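Local coordinates for protein epidermin decarboxylase (Staphylococcus epidermidis, PDB 1G63) that uses FMN to oxidatively decarboxylate the C-terminal cysteine of the peptide precursor of the lantibiotic epidermin, as a homododecamer with one flavin per subunit, at residues B[8-13]-B[81-86]; B[112-117]-B[138-143]. One frame throughout, in Å; residues are numbered along the deposited sequence.

Interaction 1: residues B[8-13]-B[81-86]; sequences CATASI and PASANT. With FMN (flavin mononucleotide), chain N.
T10 turns its hydroxyl onto the backbone of P81 and S83 and its methyl onto T86, joining the loop after strand 5-9 to the turn from strand 76-82 into helix 84-91. With chi1 66°, OG1 lies between the backbone N and the carbonyl carbon of T10. From there T10 OG1 donates to P81 O at 2.7 Å, standing above the carbonyl plane, and accepts a weak bond from S83 N. T10 N adds a weak bond to the same oxygen, P81 O. The other branch meets T86 tip to tip, T10 CG2 lying 3.4 Å from T86 OG1, with L99 of helix 98-105 touching both threonines. S12 meets the proline ring itself: its CB rests 3.5 Å from CB of P81, whose preceding peptide is cis, while S12 OG is hydrogen-bonded to N14 N and also faces the side chain of N115. S83 is the N-cap of helix 84-91; its OG accepts from T86 N at 3.2 Å and donates to FMN O1P at 2.9 Å. Across from it, A11 N donates to FMN O2P at 2.6 Å. Both segments thus grip the phosphate, and the N-terminus of helix 84-91 is placed where it could offset part of the negative charge.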
loop_
_atom_site.group_PDB
_atom_site.type_symbol
_atom_site.label_atom_id
_atom_site.label_comp_id
_atom_site.label_asym_id
_atom_site.label_seq_id
_atom_site.Cartn_x
_atom_site.Cartn_y
_atom_site.Cartn_z
ATOM N N CYS B 8 8.026 28.763 -15.156
ATOM C CA CYS B 8 8.472 27.946 -14.037
ATOM C C CYS B 8 7.694 28.481 -12.838
ATOM O O CYS B 8 7.992 29.563 -12.337
ATOM C CB CYS B 8 9.984 28.099 -13.820
ATOM S SG CYS B 8 10.988 27.262 -15.098
ATOM N N ALA B 9 6.678 27.736 -12.411
ATOM C CA ALA B 9 5.833 28.141 -11.289
ATOM C C ALA B 9 6.277 27.528 -9.962
ATOM O O ALA B 9 6.572 26.336 -9.875
ATOM C CB ALA B 9 4.381 27.775 -11.575
ATOM N N THR B 10 6.305 28.357 -8.926
ATOM C CA THR B 10 6.717 27.922 -7.600
ATOM C C THR B 10 5.581 28.026 -6.587
ATOM O O THR B 10 4.517 28.603 -6.874
ATOM C CB THR B 10 7.940 28.736 -7.108
ATOM O OG1 THR B 10 7.572 30.107 -6.905
ATOM C CG2 THR B 10 9.063 28.660 -8.135
ATOM N N ALA B 11 5.824 27.473 -5.400
ATOM C CA ALA B 11 4.837 27.430 -4.328
ATOM C C ALA B 11 4.426 28.760 -3.705
ATOM O O ALA B 11 4.561 28.977 -2.501
ATOM C CB ALA B 11 5.298 26.466 -3.242
ATOM N N SER B 12 3.923 29.650 -4.546
ATOM C CA SER B 12 3.411 30.936 -4.103
ATOM C C SER B 12 1.897 30.775 -4.148
ATOM O O SER B 12 1.371 30.092 -5.022
ATOM C CB SER B 12 3.821 32.049 -5.062
ATOM O OG SER B 12 2.935 33.156 -4.949
ATOM N N ILE B 13 1.196 31.394 -3.208
ATOM C CA ILE B 13 -0.255 31.296 -3.166
ATOM C C ILE B 13 -0.886 31.637 -4.517
ATOM O O ILE B 13 -1.901 31.053 -4.896
ATOM C CB ILE B 13 -0.844 32.234 -2.073
ATOM C CG1 ILE B 13 -2.365 32.091 -2.015
ATOM C CG2 ILE B 13 -0.455 33.681 -2.357
ATOM C CD1 ILE B 13 -2.842 30.685 -1.727
ATOM N N PRO B 81 4.674 32.355 -10.424
ATOM C CA PRO B 81 5.185 33.354 -9.475
ATOM C C PRO B 81 6.527 32.841 -8.977
ATOM O O PRO B 81 6.780 31.634 -9.014
ATOM C CB PRO B 81 4.154 33.351 -8.344
ATOM C CG PRO B 81 2.998 32.543 -8.876
ATOM C CD PRO B 81 3.615 31.552 -9.800
ATOM N N ALA B 82 7.379 33.748 -8.514
ATOM C CA ALA B 82 8.685 33.363 -8.005
ATOM C C ALA B 82 8.718 33.516 -6.488
ATOM O O ALA B 82 8.550 34.618 -5.958
ATOM C CB ALA B 82 9.760 34.214 -8.643
ATOM N N SER B 83 8.932 32.403 -5.797
ATOM C CA SER B 83 8.993 32.390 -4.334
ATOM C C SER B 83 10.358 32.855 -3.841
ATOM O O SER B 83 11.347 32.803 -4.576
ATOM C CB SER B 83 8.741 30.973 -3.816
ATOM O OG SER B 83 9.742 30.082 -4.297
ATOM N N ALA B 84 10.406 33.305 -2.591
ATOM C CA ALA B 84 11.654 33.755 -2.005
ATOM C C ALA B 84 12.635 32.590 -2.043
ATOM O O ALA B 84 13.801 32.759 -2.379
ATOM C CB ALA B 84 11.424 34.206 -0.573
ATOM N N ASN B 85 12.142 31.399 -1.717
ATOM C CA ASN B 85 12.962 30.198 -1.696
ATOM C C ASN B 85 13.668 29.901 -3.024
ATOM O O ASN B 85 14.880 29.688 -3.054
ATOM C CB ASN B 85 12.116 28.992 -1.287
ATOM C CG ASN B 85 12.905 27.686 -1.329
ATOM O OD1 ASN B 85 12.598 26.782 -2.111
ATOM N ND2 ASN B 85 13.929 27.587 -0.494
ATOM N N THR B 86 12.917 29.883 -4.120
ATOM C CA THR B 86 13.504 29.604 -5.415
ATOM C C THR B 86 14.441 30.722 -5.867
ATOM O O THR B 86 15.483 30.458 -6.467
ATOM C CB THR B 86 12.413 29.359 -6.479
ATOM O OG1 THR B 86 11.829 28.071 -6.251
ATOM C CG2 THR B 86 12.996 29.394 -7.880
HETATM N N1 FMN N . 6.362 31.688 -0.385
HETATM C C2 FMN N . 6.604 32.751 -1.216
HETATM O O2 FMN N . 7.698 33.089 -1.565
HETATM N N3 FMN N . 5.490 33.516 -1.699
HETATM C C4 FMN N . 4.192 33.280 -1.400
HETATM O O4 FMN N . 3.302 34.020 -1.847
HETATM C C4A FMN N . 3.935 32.160 -0.486
HETATM N N5 FMN N . 2.693 31.815 -0.166
HETATM C C5A FMN N . 2.473 30.666 0.541
HETATM C C6 FMN N . 1.104 30.223 0.806
HETATM C C7 FMN N . 0.810 29.166 1.618
HETATM C C7M FMN N . -0.641 28.725 1.861
HETATM C C8 FMN N . 1.906 28.279 2.059
HETATM C C8M FMN N . 1.631 27.018 2.843
HETATM C C9 FMN N . 3.213 28.701 1.840
HETATM C C9A FMN N . 3.544 29.855 1.102
HETATM N N10 FMN N . 4.870 30.317 0.831
HETATM C C10 FMN N . 5.116 31.380 -0.029
HETATM C "C1'" FMN N . 6.019 29.549 1.333
HETATM C "C2'" FMN N . 6.513 28.582 0.228
HETATM O "O2'" FMN N . 5.523 27.670 -0.252
HETATM C "C3'" FMN N . 7.706 27.776 0.737
HETATM O "O3'" FMN N . 8.812 28.688 1.041
HETATM C "C4'" FMN N . 8.217 26.690 -0.200
HETATM O "O4'" FMN N . 9.215 25.866 0.452
HETATM C "C5'" FMN N . 8.769 27.204 -1.521
HETATM O "O5'" FMN N . 9.112 26.102 -2.388
HETATM P P FMN N . 9.402 26.273 -3.939
HETATM O O1P FMN N . 10.510 27.270 -4.072
HETATM O O2P FMN N . 8.139 26.680 -4.597
HETATM O O3P FMN N . 9.839 24.837 -4.404
#

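Interaction 2: residues B[112-117]-B[138-143]; sequences IFPNMN and VKVYSP. With FMN (flavin mononucleotide), chain N.
I112 and V140 form a parallel beta bridge between strand 110-114 and the short strand 139-140, the outermost strand at this side of the chain's six-stranded parallel sheet. Two backbone bonds carry it: I112 N donates to K139 O at 2.7 Å, and I112 O accepts from Y141 N at 2.9 Å, both nearly straight. On the face bearing I112 and V140, CD1 of I112 packs against CG1 of V138 at 3.8 Å, the two side chains crossing obliquely, and L133 of helix 124-134 touches both I112 and V140. The P114 ring lies across V140 at about a right angle, with P114 CG 4.0 Å from V140 CG1. P114 CB meets P143 CG at 3.7 Å, so contact continues beyond the strand bonds. F113 and Y141 meet under helix 165-172. The first torsion of Y141 sets its CG anti to the backbone N (chi1 175°), and this atom comes within 3.8 Å of F113 CD2. The rings are inclined by 40°, with centroids 5.3 Å apart. F171 meets the Y141 ring edge-to-face, while V168 and V172 pack on F113. Past P114 the chain leaves the partner segment for the flavin: N115 O accepts from FMN N3 at 2.8 Å, M116 passes beside the pyrimidine part of the ring system, and N117 caps helix 118-121 through its OD1, which accepts from R119 N. A parallel edge strand reached through a helical connection, here with helices 118-121 and 124-134 between the paired strands, is characteristic of the Rossmann-like alpha/beta fold, and the loop at the C-terminal end of strand 110-114 supplies part of the FMN site.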
loop_
_atom_site.group_PDB
_atom_site.type_symbol
_atom_site.label_atom_id
_atom_site.label_comp_id
_atom_site.label_asym_id
_atom_site.label_seq_id
_atom_site.Cartn_x
_atom_site.Cartn_y
_atom_site.Cartn_z
ATOM N N ILE B 112 12.582 36.768 -13.668
ATOM C CA ILE B 112 11.975 36.485 -12.377
ATOM C C ILE B 112 10.914 37.478 -11.898
ATOM O O ILE B 112 11.156 38.683 -11.857
ATOM C CB ILE B 112 13.074 36.377 -11.300
ATOM C CG1 ILE B 112 14.054 35.264 -11.680
ATOM C CG2 ILE B 112 12.448 36.138 -9.931
ATOM C CD1 ILE B 112 15.222 35.129 -10.737
ATOM N N PHE B 113 9.741 36.964 -11.529
ATOM C CA PHE B 113 8.652 37.805 -11.019
ATOM C C PHE B 113 8.354 37.440 -9.562
ATOM O O PHE B 113 7.517 36.589 -9.274
ATOM C CB PHE B 113 7.385 37.636 -11.858
ATOM C CG PHE B 113 7.533 38.097 -13.270
ATOM C CD1 PHE B 113 8.030 37.238 -14.252
ATOM C CD2 PHE B 113 7.200 39.401 -13.624
ATOM C CE1 PHE B 113 8.191 37.676 -15.566
ATOM C CE2 PHE B 113 7.357 39.846 -14.932
ATOM C CZ PHE B 113 7.853 38.983 -15.906
ATOM N N PRO B 114 9.041 38.092 -8.621
ATOM C CA PRO B 114 8.851 37.825 -7.194
ATOM C C PRO B 114 7.420 38.002 -6.702
ATOM O O PRO B 114 6.718 38.923 -7.122
ATOM C CB PRO B 114 9.793 38.826 -6.524
ATOM C CG PRO B 114 10.867 39.033 -7.544
ATOM C CD PRO B 114 10.081 39.114 -8.830
ATOM N N ASN B 115 6.996 37.101 -5.818
ATOM C CA ASN B 115 5.677 37.183 -5.203
ATOM C C ASN B 115 5.740 36.568 -3.814
ATOM O O ASN B 115 6.039 35.383 -3.657
ATOM C CB ASN B 115 4.608 36.471 -6.019
ATOM C CG ASN B 115 3.216 36.661 -5.427
ATOM O OD1 ASN B 115 2.638 35.738 -4.856
ATOM N ND2 ASN B 115 2.681 37.878 -5.544
ATOM N N MET B 116 5.454 37.387 -2.810
ATOM C CA MET B 116 5.501 36.950 -1.429
ATOM C C MET B 116 4.939 38.067 -0.568
ATOM O O MET B 116 4.738 39.181 -1.045
ATOM C CB MET B 116 6.951 36.693 -1.021
ATOM C CG MET B 116 7.833 37.936 -1.155
ATOM S SD MET B 116 9.603 37.640 -0.971
ATOM C CE MET B 116 10.027 37.084 -2.643
ATOM N N ASN B 117 4.691 37.768 0.700
ATOM C CA ASN B 117 4.185 38.767 1.614
ATOM C C ASN B 117 5.265 39.826 1.779
ATOM O O ASN B 117 6.454 39.523 1.700
ATOM C CB ASN B 117 3.861 38.134 2.961
ATOM C CG ASN B 117 3.287 39.125 3.942
ATOM O OD1 ASN B 117 4.019 39.889 4.573
ATOM N ND2 ASN B 117 1.972 39.129 4.068
ATOM N N VAL B 138 20.526 38.480 -14.765
ATOM C CA VAL B 138 19.273 37.780 -14.574
ATOM C C VAL B 138 18.244 38.878 -14.347
ATOM O O VAL B 138 18.375 39.684 -13.431
ATOM C CB VAL B 138 19.335 36.830 -13.363
ATOM C CG1 VAL B 138 17.966 36.226 -13.099
ATOM C CG2 VAL B 138 20.343 35.734 -13.633
ATOM N N LYS B 139 17.236 38.931 -15.208
ATOM C CA LYS B 139 16.202 39.949 -15.083
ATOM C C LYS B 139 15.255 39.664 -13.917
ATOM O O LYS B 139 14.573 38.636 -13.880
ATOM C CB LYS B 139 15.405 40.074 -16.384
ATOM C CG LYS B 139 16.187 40.662 -17.553
ATOM C CD LYS B 139 17.212 39.673 -18.101
ATOM C CE LYS B 139 17.982 40.250 -19.293
ATOM N NZ LYS B 139 18.801 41.449 -18.925
ATOM N N VAL B 140 15.235 40.579 -12.960
ATOM C CA VAL B 140 14.374 40.451 -11.797
ATOM C C VAL B 140 13.447 41.661 -11.760
ATOM O O VAL B 140 13.885 42.784 -11.545
ATOM C CB VAL B 140 15.191 40.410 -10.488
ATOM C CG1 VAL B 140 14.257 40.207 -9.307
ATOM C CG2 VAL B 140 16.227 39.312 -10.549
ATOM N N TYR B 141 12.164 41.422 -11.965
ATOM C CA TYR B 141 11.168 42.483 -11.982
ATOM C C TYR B 141 10.882 43.072 -10.588
ATOM O O TYR B 141 10.911 42.366 -9.583
ATOM C CB TYR B 141 9.908 41.902 -12.629
ATOM C CG TYR B 141 8.691 42.776 -12.659
ATOM C CD1 TYR B 141 7.810 42.814 -11.576
ATOM C CD2 TYR B 141 8.377 43.522 -13.795
ATOM C CE1 TYR B 141 6.638 43.570 -11.630
ATOM C CE2 TYR B 141 7.218 44.279 -13.858
ATOM C CZ TYR B 141 6.350 44.302 -12.775
ATOM O OH TYR B 141 5.201 45.060 -12.834
ATOM N N SER B 142 10.637 44.375 -10.515
ATOM C CA SER B 142 10.325 44.991 -9.226
ATOM C C SER B 142 8.853 44.735 -8.945
ATOM O O SER B 142 7.985 45.234 -9.662
ATOM C CB SER B 142 10.582 46.499 -9.256
ATOM O OG SER B 142 11.966 46.775 -9.337
ATOM N N PRO B 143 8.556 43.949 -7.901
ATOM C CA PRO B 143 7.195 43.590 -7.483
ATOM C C PRO B 143 6.243 44.777 -7.413
ATOM O O PRO B 143 6.606 45.843 -6.921
ATOM C CB PRO B 143 7.408 42.970 -6.102
ATOM C CG PRO B 143 8.757 42.364 -6.213
ATOM C CD PRO B 143 9.546 43.421 -6.948
HETATM N N1 FMN N . 6.362 31.688 -0.385
HETATM C C2 FMN N . 6.604 32.751 -1.216
HETATM O O2 FMN N . 7.698 33.089 -1.565
HETATM N N3 FMN N . 5.490 33.516 -1.699
HETATM C C4 FMN N . 4.192 33.280 -1.400
HETATM O O4 FMN N . 3.302 34.020 -1.847
HETATM C C4A FMN N . 3.935 32.160 -0.486
HETATM N N5 FMN N . 2.693 31.815 -0.166
HETATM C C5A FMN N . 2.473 30.666 0.541
HETATM C C6 FMN N . 1.104 30.223 0.806
HETATM C C7 FMN N . 0.810 29.166 1.618
HETATM C C7M FMN N . -0.641 28.725 1.861
HETATM C C8 FMN N . 1.906 28.279 2.059
HETATM C C8M FMN N . 1.631 27.018 2.843
HETATM C C9 FMN N . 3.213 28.701 1.840
HETATM C C9A FMN N . 3.544 29.855 1.102
HETATM N N10 FMN N . 4.870 30.317 0.831
HETATM C C10 FMN N . 5.116 31.380 -0.029
HETATM C "C1'" FMN N . 6.019 29.549 1.333
HETATM C "C2'" FMN N . 6.513 28.582 0.228
HETATM O "O2'" FMN N . 5.523 27.670 -0.252
HETATM C "C3'" FMN N . 7.706 27.776 0.737
HETATM O "O3'" FMN N . 8.812 28.688 1.041
HETATM C "C4'" FMN N . 8.217 26.690 -0.200
HETATM O "O4'" FMN N . 9.215 25.866 0.452
HETATM C "C5'" FMN N . 8.769 27.204 -1.521
HETATM O "O5'" FMN N . 9.112 26.102 -2.388
HETATM P P FMN N . 9.402 26.273 -3.939
HETATM O O1P FMN N . 10.510 27.270 -4.072
HETATM O O2P FMN N . 8.139 26.680 -4.597
HETATM O O3P FMN N . 9.839 24.837 -4.404
#

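How the interactions relate
Interactions 1 and 2 lie side by side in the parallel sheet, their centres about 10 Å apart, because strands 76-82 and 110-114 are neighbours. A82 joins them through both its backbone N and its backbone O: A82 N and F113 O are 2.9 Å apart, as are A82 O and N115 N, both probable hydrogen bonds. A82 CB also packs on I112 CG2. The two contacts divide one FMN: 8-13 with 81-86 holds phosphate, ribityl and O2, whereas 112-117 takes N3. S37, and T101 and C95 of the second subunit, add further hydrogen bonds, so the pocket lies between subunits.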